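Local coordinates for protein putative TetR transcriptional regulator (Rhodococcus sp., PDB 2I10) that probably binds DNA through an N-terminal helix-turn-helix and regulates transcription as a member of the TetR family, at residues Leu72-Ala77 with Glu132-Thr137; Gly106-Gln111 with Asp125-Ala130. All coordinates share one frame; numbering follows the deposited sequence. Where two conformers were deposited one is given.

Interactions 1 and 2 both rest on helix 121-148, its 125-130 turns meeting the short helix 108-112 and the 132-137 turns closely following meeting helix 71-78. Their centres lie about 14 Å apart, and in the chain interaction 2 falls inside the loop that interaction 1 closes. Both are buried and joined by apolar van der Waals packing around one leucine, Leu74 in the first and Leu127 in the second. They differ in their surroundings: 132-137 carries two residues of the p-nitrophenol pocket, whereas 106-111 holds a disulfide cysteine and touches the second subunit, while its Met108 also packs on helix 15-27 of the probable DNA-binding region.

Interaction 1 (Leu72-Ala77 with Glu132-Thr137); sequences LQLEEA and EQMRQT. With NPO (p-nitrophenol), chain C.
Leu74 pushes its CD2 methyl into the surface of helix 121-148 between Met134 and Thr137, one turn apart on that helix. With CG anti to the backbone N (chi1 -173°), the leucine extends toward helix 121-148, and CD2 comes to 3.6 Å from CA of Met134, so the methyl rests on backbone as well as side chain. The selenomethionine side chain crosses the leucine at about a right angle: its CG lies 3.7 Å from Leu74 CD2, while the chain beyond, carrying SE, leads away from helix 71-78. Thr137 instead meets the leucine tip to tip, its CG2 3.9 Å from Leu74 CD2.

The Thr137 hydroxyl is engaged within its own helix. OG1 donates to Gln133 O at 2.7 Å, from above the carbonyl plane, and Thr137 N reaches the same oxygen from the opposite face. Two donors thus grip this carbonyl, and the hydroxyl bond probably helps to hold the rotation that leaves CG2 toward Leu74.

A different side of 132-137 serves the ligand. Arg135 points away from helix 71-78, and in the conformer given its NE donates to Glu132 OE2 (3.0 Å) in a salt bridge, the carboxylate accepting on its syn lone pair; Glu132 was modelled in two conformers, so the pairing is less certain. The nitro oxygen O3 of p-nitrophenol sits over the guanidinium face, 3.9 Å from Arg135 CZ. Arg131 and Arg162 also line the pocket, and the ligand is hydrogen-bonded to Ser177 O of the second subunit.

The contact joins helix 71-78 to helix 121-148 in the all-helical body that, as in other TetR-family proteins, probably forms the ligand-binding domain. Helix 83-98 packs against Leu74 through Phe90, and helix 157-177 touches Met134 through Met165 and Tyr169.

Interaction 2 (Gly106-Gln111 with Asp125-Ala130); sequences GCMTVQ and DLLTAA
Met108, in the first turn of helix 108-112, meets Leu127 of helix 121-148 with both ends of its side chain, and the residues before it lead into the helix. Gly106 has a positive phi (77°), a conformation that favours glycine, and Cys107 follows at the N-cap position, its sulfur tied to Cys68 in a disulfide that anchors the start of the helix to the segment after helix 55-66. The selenomethionine side chain of Met108 then crosses Leu127 at about a right angle. Its CB lies 3.9 Å from Leu127 CD2, and because the chain bends at chi3 (53°), the terminal CE returns to the same methyl, also at 3.9 Å. The other leucine methyl, CD1, rests 3.7 Å from Met108 O, on the backbone of the turn.

Thr109 comes next, sliding past Leu127 in the opposite direction. Its OG1 is 3.7 Å from Leu127 CD2, a van der Waals approach to a methyl; the hydroxyl's polar partner is Glu69 OE2. Beyond it, Gln111 turns to the dimer interface, where its amide bonds Ala112 and Leu114 of the second subunit.

The contact thus joins two helices of the TetR-like C-terminal domain, near the predicted DNA-binding part, since Met108 also packs on helices 15-27 and 55-66. Leu127 provides nearly all of it from helix 121-148. The two segments are held to each other by dispersion and burial of apolar surface, while covalent and polar bonds to other parts of the fold fix the position of the short helix.

Interaction 1 (Leu72-Ala77 with Glu132-Thr137)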
ATOM      1  N   LEU B  72      12.857  13.941  -7.197  1.00 39.03           N
ATOM      2  CA  LEU B  72      12.596  15.134  -8.012  1.00 38.61           C
ATOM      3  C   LEU B  72      11.139  15.580  -7.883  1.00 37.54           C
ATOM      4  O   LEU B  72      10.860  16.768  -7.743  1.00 37.10           O
ATOM      5  CB  LEU B  72      12.995  14.899  -9.488  1.00 39.68           C
ATOM      6  CG  LEU B  72      12.431  15.841 -10.588  1.00 40.18           C
ATOM      7  CD1 LEU B  72      12.864  17.290 -10.414  1.00 43.25           C
ATOM      8  CD2 LEU B  72      12.741  15.384 -12.015  1.00 40.49           C
ATOM      9  N   GLN B  73      10.211  14.623  -7.882  1.00 36.28           N
ATOM     10  CA  GLN B  73       8.810  14.968  -7.781  1.00 35.05           C
ATOM     11  C   GLN B  73       8.457  15.424  -6.377  1.00 34.06           C
ATOM     12  O   GLN B  73       7.678  16.330  -6.229  1.00 33.23           O
ATOM     13  CB  GLN B  73       7.926  13.816  -8.232  1.00 36.22           C
ATOM     14  CG  GLN B  73       7.862  13.669  -9.750  1.00 38.11           C
ATOM     15  CD  GLN B  73       9.214  13.267 -10.358  1.00 44.13           C
ATOM     16  OE1 GLN B  73       9.946  12.407  -9.822  1.00 40.63           O
ATOM     17  NE2 GLN B  73       9.565  13.922 -11.484  1.00 47.05           N
ATOM     18  N   LEU B  74       9.059  14.829  -5.354  1.00 33.25           N
ATOM     19  CA  LEU B  74       8.800  15.278  -3.985  1.00 34.93           C
ATOM     20  C   LEU B  74       9.295  16.726  -3.774  1.00 34.50           C
ATOM     21  O   LEU B  74       8.559  17.597  -3.301  1.00 34.44           O
ATOM     22  CB  LEU B  74       9.455  14.319  -2.997  1.00 34.37           C
ATOM     23  CG  LEU B  74       9.147  14.548  -1.520  1.00 37.72           C
ATOM     24  CD1 LEU B  74       7.661  14.388  -1.207  1.00 33.09           C
ATOM     25  CD2 LEU B  74       9.991  13.528  -0.747  1.00 38.12           C
ATOM     26  N   GLU B  75      10.538  16.970  -4.173  1.00 34.77           N
ATOM     27  CA  GLU B  75      11.146  18.295  -4.132  1.00 35.56           C
ATOM     28  C   GLU B  75      10.372  19.341  -4.917  1.00 34.93           C
ATOM     29  O   GLU B  75      10.141  20.437  -4.413  1.00 33.85           O
ATOM     30  CB  GLU B  75      12.618  18.208  -4.548  1.00 35.68           C
ATOM     31  CG  GLU B  75      13.423  17.556  -3.407  1.00 39.20           C
ATOM     32  CD  GLU B  75      14.873  17.299  -3.724  1.00 43.69           C
ATOM     33  OE1 GLU B  75      15.208  17.276  -4.935  1.00 47.49           O
ATOM     34  OE2 GLU B  75      15.672  17.110  -2.752  1.00 41.82           O
ATOM     35  N   GLU B  76       9.916  18.981  -6.114  1.00 34.85           N
ATOM     36  CA  GLU B  76       9.104  19.898  -6.893  1.00 36.57           C
ATOM     37  C   GLU B  76       7.806  20.239  -6.188  1.00 34.38           C
ATOM     38  O   GLU B  76       7.352  21.381  -6.232  1.00 34.81           O
ATOM     39  CB  GLU B  76       8.913  19.429  -8.363  1.00 36.55           C
ATOM     40  CG  GLU B  76       7.748  18.473  -8.665  1.00 41.69           C
ATOM     41  CD  GLU B  76       7.836  17.832 -10.085  1.00 41.89           C
ATOM     42  OE1 GLU B  76       8.932  17.876 -10.724  1.00 48.27           O
ATOM     43  OE2 GLU B  76       6.801  17.289 -10.559  1.00 49.68           O
ATOM     44  N   ALA B  77       7.208  19.258  -5.513  1.00 33.39           N
ATOM     45  CA  ALA B  77       5.994  19.523  -4.747  1.00 31.68           C
ATOM     46  C   ALA B  77       6.286  20.418  -3.512  1.00 31.19           C
ATOM     47  O   ALA B  77       5.492  21.272  -3.178  1.00 30.86           O
ATOM     48  CB  ALA B  77       5.347  18.212  -4.329  1.00 31.02           C
ATOM     49  N   GLU B 132      13.085   7.244   4.274  1.00 26.96           N
ATOM     50  CA  GLU B 132      13.495   8.152   5.326  0.50 27.23           C
ATOM     51  C   GLU B 132      13.820   9.543   4.797  1.00 26.25           C
ATOM     52  O   GLU B 132      13.600  10.530   5.477  1.00 25.92           O
ATOM     53  CB  GLU B 132      14.645   7.557   6.153  0.50 27.12           C
ATOM     54  CG  GLU B 132      14.155   6.451   7.065  0.50 27.92           C
ATOM     55  CD  GLU B 132      12.793   6.759   7.684  0.50 26.31           C
ATOM     56  OE1 GLU B 132      11.821   6.008   7.432  0.50 20.14           O
ATOM     57  OE2 GLU B 132      12.700   7.782   8.396  0.50 28.61           O
ATOM     58  N   GLN B 133      14.329   9.623   3.580  1.00 26.28           N
ATOM     59  CA  GLN B 133      14.560  10.929   2.977  0.50 26.54           C
ATOM     60  C   GLN B 133      13.235  11.596   2.685  1.00 26.58           C
ATOM     61  O   GLN B 133      13.088  12.783   2.873  1.00 26.87           O
ATOM     62  CB  GLN B 133      15.420  10.842   1.693  0.50 26.64           C
ATOM     63  CG  GLN B 133      15.884  12.205   1.189  0.50 25.96           C
ATOM     64  CD  GLN B 133      16.527  13.068   2.296  0.50 26.31           C
ATOM     65  OE1 GLN B 133      17.639  12.776   2.727  0.50 26.80           O
ATOM     66  NE2 GLN B 133      15.810  14.108   2.776  0.50 22.51           N
HETATM   67  N   MSE B 134      12.250  10.824   2.231  1.00 26.85           N
HETATM   68  CA  MSE B 134      10.922  11.392   2.051  1.00 28.58           C
HETATM   69  C   MSE B 134      10.343  11.922   3.385  1.00 26.13           C
HETATM   70  O   MSE B 134       9.865  13.033   3.427  1.00 24.82           O
HETATM   71  CB  MSE B 134       9.956  10.407   1.388  1.00 27.71           C
HETATM   72  CG  MSE B 134       8.501  10.913   1.440  1.00 32.06           C
HETATM   73 SE   MSE B 134       7.249   9.798   0.457  0.80 36.36          SE
HETATM   74  CE  MSE B 134       6.959   8.345   1.750  1.00 35.17           C
ATOM     75  N   ARG B 135      10.416  11.118   4.455  1.00 26.93           N
ATOM     76  CA  ARG B 135       9.924  11.510   5.754  1.00 27.47           C
ATOM     77  C   ARG B 135      10.603  12.820   6.196  1.00 27.73           C
ATOM     78  O   ARG B 135       9.929  13.752   6.590  1.00 27.92           O
ATOM     79  CB  ARG B 135      10.156  10.409   6.811  1.00 27.72           C
ATOM     80  CG  ARG B 135       9.388  10.653   8.121  1.00 27.68           C
ATOM     81  CD  ARG B 135       9.630   9.558   9.187  1.00 29.30           C
ATOM     82  NE  ARG B 135      10.956   9.765   9.714  1.00 35.01           N
ATOM     83  CZ  ARG B 135      11.237  10.440  10.827  1.00 37.82           C
ATOM     84  NH1 ARG B 135      12.517  10.615  11.159  1.00 37.28           N
ATOM     85  NH2 ARG B 135      10.261  10.874  11.635  1.00 34.96           N
ATOM     86  N   GLN B 136      11.934  12.867   6.114  1.00 28.07           N
ATOM     87  CA  GLN B 136      12.674  14.066   6.498  1.00 28.89           C
ATOM     88  C   GLN B 136      12.366  15.313   5.649  1.00 27.57           C
ATOM     89  O   GLN B 136      12.327  16.407   6.182  1.00 27.45           O
ATOM     90  CB  GLN B 136      14.194  13.795   6.557  1.00 28.28           C
ATOM     91  CG  GLN B 136      14.967  14.961   7.238  1.00 33.44           C
ATOM     92  CD  GLN B 136      14.481  15.255   8.655  1.00 36.08           C
ATOM     93  OE1 GLN B 136      14.366  14.328   9.477  1.00 37.53           O
ATOM     94  NE2 GLN B 136      14.156  16.537   8.944  1.00 36.14           N
ATOM     95  N   THR B 137      12.192  15.133   4.335  1.00 27.41           N
ATOM     96  CA  THR B 137      11.827  16.216   3.413  1.00 27.60           C
ATOM     97  C   THR B 137      10.460  16.827   3.757  1.00 26.92           C
ATOM     98  O   THR B 137      10.234  18.050   3.695  1.00 25.92           O
ATOM     99  CB  THR B 137      11.786  15.678   1.942  1.00 29.57           C
ATOM    100  OG1 THR B 137      13.094  15.190   1.568  1.00 31.90           O
ATOM    101  CG2 THR B 137      11.394  16.769   0.984  1.00 31.14           C
TER
HETATM  102  C1  NPO C 201      10.873   5.042  11.681  0.80 64.93           C
HETATM  103  C2  NPO C 201      10.965   3.673  11.851  0.80 64.24           C
HETATM  104  C3  NPO C 201      10.751   2.816  10.801  0.80 62.43           C
HETATM  105  C4  NPO C 201      10.445   3.310   9.568  0.80 62.84           C
HETATM  106  C5  NPO C 201      10.344   4.679   9.355  0.80 62.33           C
HETATM  107  C6  NPO C 201      10.561   5.550  10.413  0.80 64.08           C
HETATM  108  OH  NPO C 201      10.238   2.397   8.586  0.80 64.06           O
HETATM  109  N1  NPO C 201      11.125   5.832  12.835  0.80 65.63           N
HETATM  110  O2  NPO C 201      11.479   5.234  13.861  0.80 67.14           O
HETATM  111  O3  NPO C 201      11.024   7.063  12.850  0.80 65.28           O

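Interaction 2 (Gly106-Gln111 with Asp125-Ala130)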
ATOM      1  N   GLY B 106       1.442  -1.956  -7.287  1.00 13.26           N
ATOM      2  CA  GLY B 106       1.615  -0.862  -6.372  1.00 12.55           C
ATOM      3  C   GLY B 106       3.070  -0.431  -6.535  1.00 12.71           C
ATOM      4  O   GLY B 106       3.801  -0.974  -7.395  1.00 11.56           O
ATOM      5  N   CYS B 107       3.476   0.543  -5.726  1.00 13.34           N
ATOM      6  CA  CYS B 107       4.825   1.043  -5.790  1.00 14.02           C
ATOM      7  C   CYS B 107       5.723   0.129  -4.993  1.00 13.98           C
ATOM      8  O   CYS B 107       5.273  -0.777  -4.265  1.00 13.17           O
ATOM      9  CB  CYS B 107       4.924   2.482  -5.338  1.00 16.25           C
ATOM     10  SG  CYS B 107       4.723   2.749  -3.563  1.00 21.98           S
HETATM   11  N   MSE B 108       7.011   0.330  -5.144  1.00 12.76           N
HETATM   12  CA  MSE B 108       7.943  -0.628  -4.625  1.00 14.18           C
HETATM   13  C   MSE B 108       7.881  -0.800  -3.109  1.00 13.12           C
HETATM   14  O   MSE B 108       8.001  -1.912  -2.589  1.00 14.66           O
HETATM   15  CB  MSE B 108       9.337  -0.266  -5.104  1.00 12.80           C
HETATM   16  CG  MSE B 108       9.512  -0.418  -6.615  1.00 12.54           C
HETATM   17 SE   MSE B 108      11.125   0.625  -7.287  0.80 19.57          SE
HETATM   18  CE  MSE B 108      12.439  -0.153  -6.043  1.00 21.56           C
ATOM     19  N   THR B 109       7.727   0.266  -2.364  1.00 11.94           N
ATOM     20  CA  THR B 109       7.494   0.047  -0.913  1.00 13.20           C
ATOM     21  C   THR B 109       6.263  -0.815  -0.548  1.00 12.78           C
ATOM     22  O   THR B 109       6.306  -1.630   0.389  1.00 12.26           O
ATOM     23  CB  THR B 109       7.512   1.400  -0.137  1.00 13.18           C
ATOM     24  OG1 THR B 109       8.813   1.958  -0.348  1.00 12.50           O
ATOM     25  CG2 THR B 109       7.134   1.259   1.419  1.00 11.99           C
ATOM     26  N   VAL B 110       5.175  -0.627  -1.268  1.00 13.53           N
ATOM     27  CA  VAL B 110       4.030  -1.515  -1.110  1.00 13.68           C
ATOM     28  C   VAL B 110       4.489  -2.976  -1.331  1.00 14.33           C
ATOM     29  O   VAL B 110       4.298  -3.821  -0.464  1.00 14.54           O
ATOM     30  CB  VAL B 110       2.838  -1.125  -2.033  1.00 13.66           C
ATOM     31  CG1 VAL B 110       1.824  -2.272  -2.136  1.00 13.89           C
ATOM     32  CG2 VAL B 110       2.149   0.178  -1.521  1.00 12.29           C
ATOM     33  N   GLN B 111       5.134  -3.243  -2.466  1.00 15.13           N
ATOM     34  CA  GLN B 111       5.701  -4.571  -2.784  1.00 15.68           C
ATOM     35  C   GLN B 111       6.658  -5.141  -1.710  1.00 16.01           C
ATOM     36  O   GLN B 111       6.547  -6.340  -1.328  1.00 16.32           O
ATOM     37  CB  GLN B 111       6.390  -4.510  -4.158  1.00 15.08           C
ATOM     38  CG  GLN B 111       5.395  -4.541  -5.311  1.00 14.91           C
ATOM     39  CD  GLN B 111       4.658  -5.893  -5.384  1.00 13.76           C
ATOM     40  OE1 GLN B 111       5.298  -6.951  -5.312  1.00 14.25           O
ATOM     41  NE2 GLN B 111       3.312  -5.858  -5.533  1.00  8.62           N
ATOM     42  N   ASP B 125      17.870  -1.601   0.652  1.00 27.55           N
ATOM     43  CA  ASP B 125      18.649  -0.456   1.078  1.00 28.54           C
ATOM     44  C   ASP B 125      18.176   0.821   0.385  1.00 27.70           C
ATOM     45  O   ASP B 125      18.006   1.867   1.018  1.00 26.97           O
ATOM     46  CB  ASP B 125      20.162  -0.716   0.869  1.00 28.52           C
ATOM     47  CG  ASP B 125      20.710  -1.744   1.848  1.00 31.89           C
ATOM     48  OD1 ASP B 125      19.993  -2.106   2.815  1.00 35.13           O
ATOM     49  OD2 ASP B 125      21.850  -2.198   1.664  1.00 34.25           O
ATOM     50  N   LEU B 126      17.909   0.709  -0.902  1.00 28.02           N
ATOM     51  CA  LEU B 126      17.420   1.848  -1.684  1.00 28.36           C
ATOM     52  C   LEU B 126      16.049   2.370  -1.147  1.00 27.95           C
ATOM     53  O   LEU B 126      15.864   3.571  -0.944  1.00 27.01           O
ATOM     54  CB  LEU B 126      17.344   1.437  -3.175  1.00 28.84           C
ATOM     55  CG  LEU B 126      16.789   2.413  -4.229  1.00 31.26           C
ATOM     56  CD1 LEU B 126      16.839   1.762  -5.582  1.00 37.58           C
ATOM     57  CD2 LEU B 126      15.375   2.766  -3.991  1.00 37.92           C
ATOM     58  N   LEU B 127      15.093   1.458  -0.958  1.00 27.24           N
ATOM     59  CA  LEU B 127      13.798   1.828  -0.397  1.00 26.86           C
ATOM     60  C   LEU B 127      13.872   2.362   1.024  1.00 27.32           C
ATOM     61  O   LEU B 127      13.175   3.300   1.344  1.00 25.83           O
ATOM     62  CB  LEU B 127      12.803   0.639  -0.454  1.00 27.32           C
ATOM     63  CG  LEU B 127      12.437   0.206  -1.871  1.00 26.86           C
ATOM     64  CD1 LEU B 127      11.553  -1.068  -1.889  1.00 29.67           C
ATOM     65  CD2 LEU B 127      11.751   1.375  -2.537  1.00 23.81           C
ATOM     66  N   THR B 128      14.692   1.746   1.872  1.00 27.27           N
ATOM     67  CA  THR B 128      14.877   2.230   3.234  1.00 28.91           C
ATOM     68  C   THR B 128      15.388   3.675   3.258  1.00 28.92           C
ATOM     69  O   THR B 128      14.845   4.503   4.000  1.00 28.76           O
ATOM     70  CB  THR B 128      15.844   1.331   4.022  1.00 29.40           C
ATOM     71  OG1 THR B 128      15.316   0.002   4.047  1.00 33.02           O
ATOM     72  CG2 THR B 128      16.013   1.813   5.433  1.00 32.25           C
ATOM     73  N   ALA B 129      16.412   3.970   2.444  1.00 26.09           N
ATOM     74  CA  ALA B 129      16.922   5.328   2.330  1.00 25.93           C
ATOM     75  C   ALA B 129      15.869   6.288   1.773  1.00 25.02           C
ATOM     76  O   ALA B 129      15.672   7.355   2.292  1.00 24.30           O
ATOM     77  CB  ALA B 129      18.225   5.340   1.405  1.00 23.60           C
ATOM     78  N   ALA B 130      15.213   5.908   0.693  1.00 24.71           N
ATOM     79  CA  ALA B 130      14.233   6.782   0.038  1.00 25.65           C
ATOM     80  C   ALA B 130      13.048   7.112   0.924  1.00 25.97           C
ATOM     81  O   ALA B 130      12.510   8.241   0.871  1.00 26.11           O
ATOM     82  CB  ALA B 130      13.697   6.114  -1.286  1.00 24.88           C
TER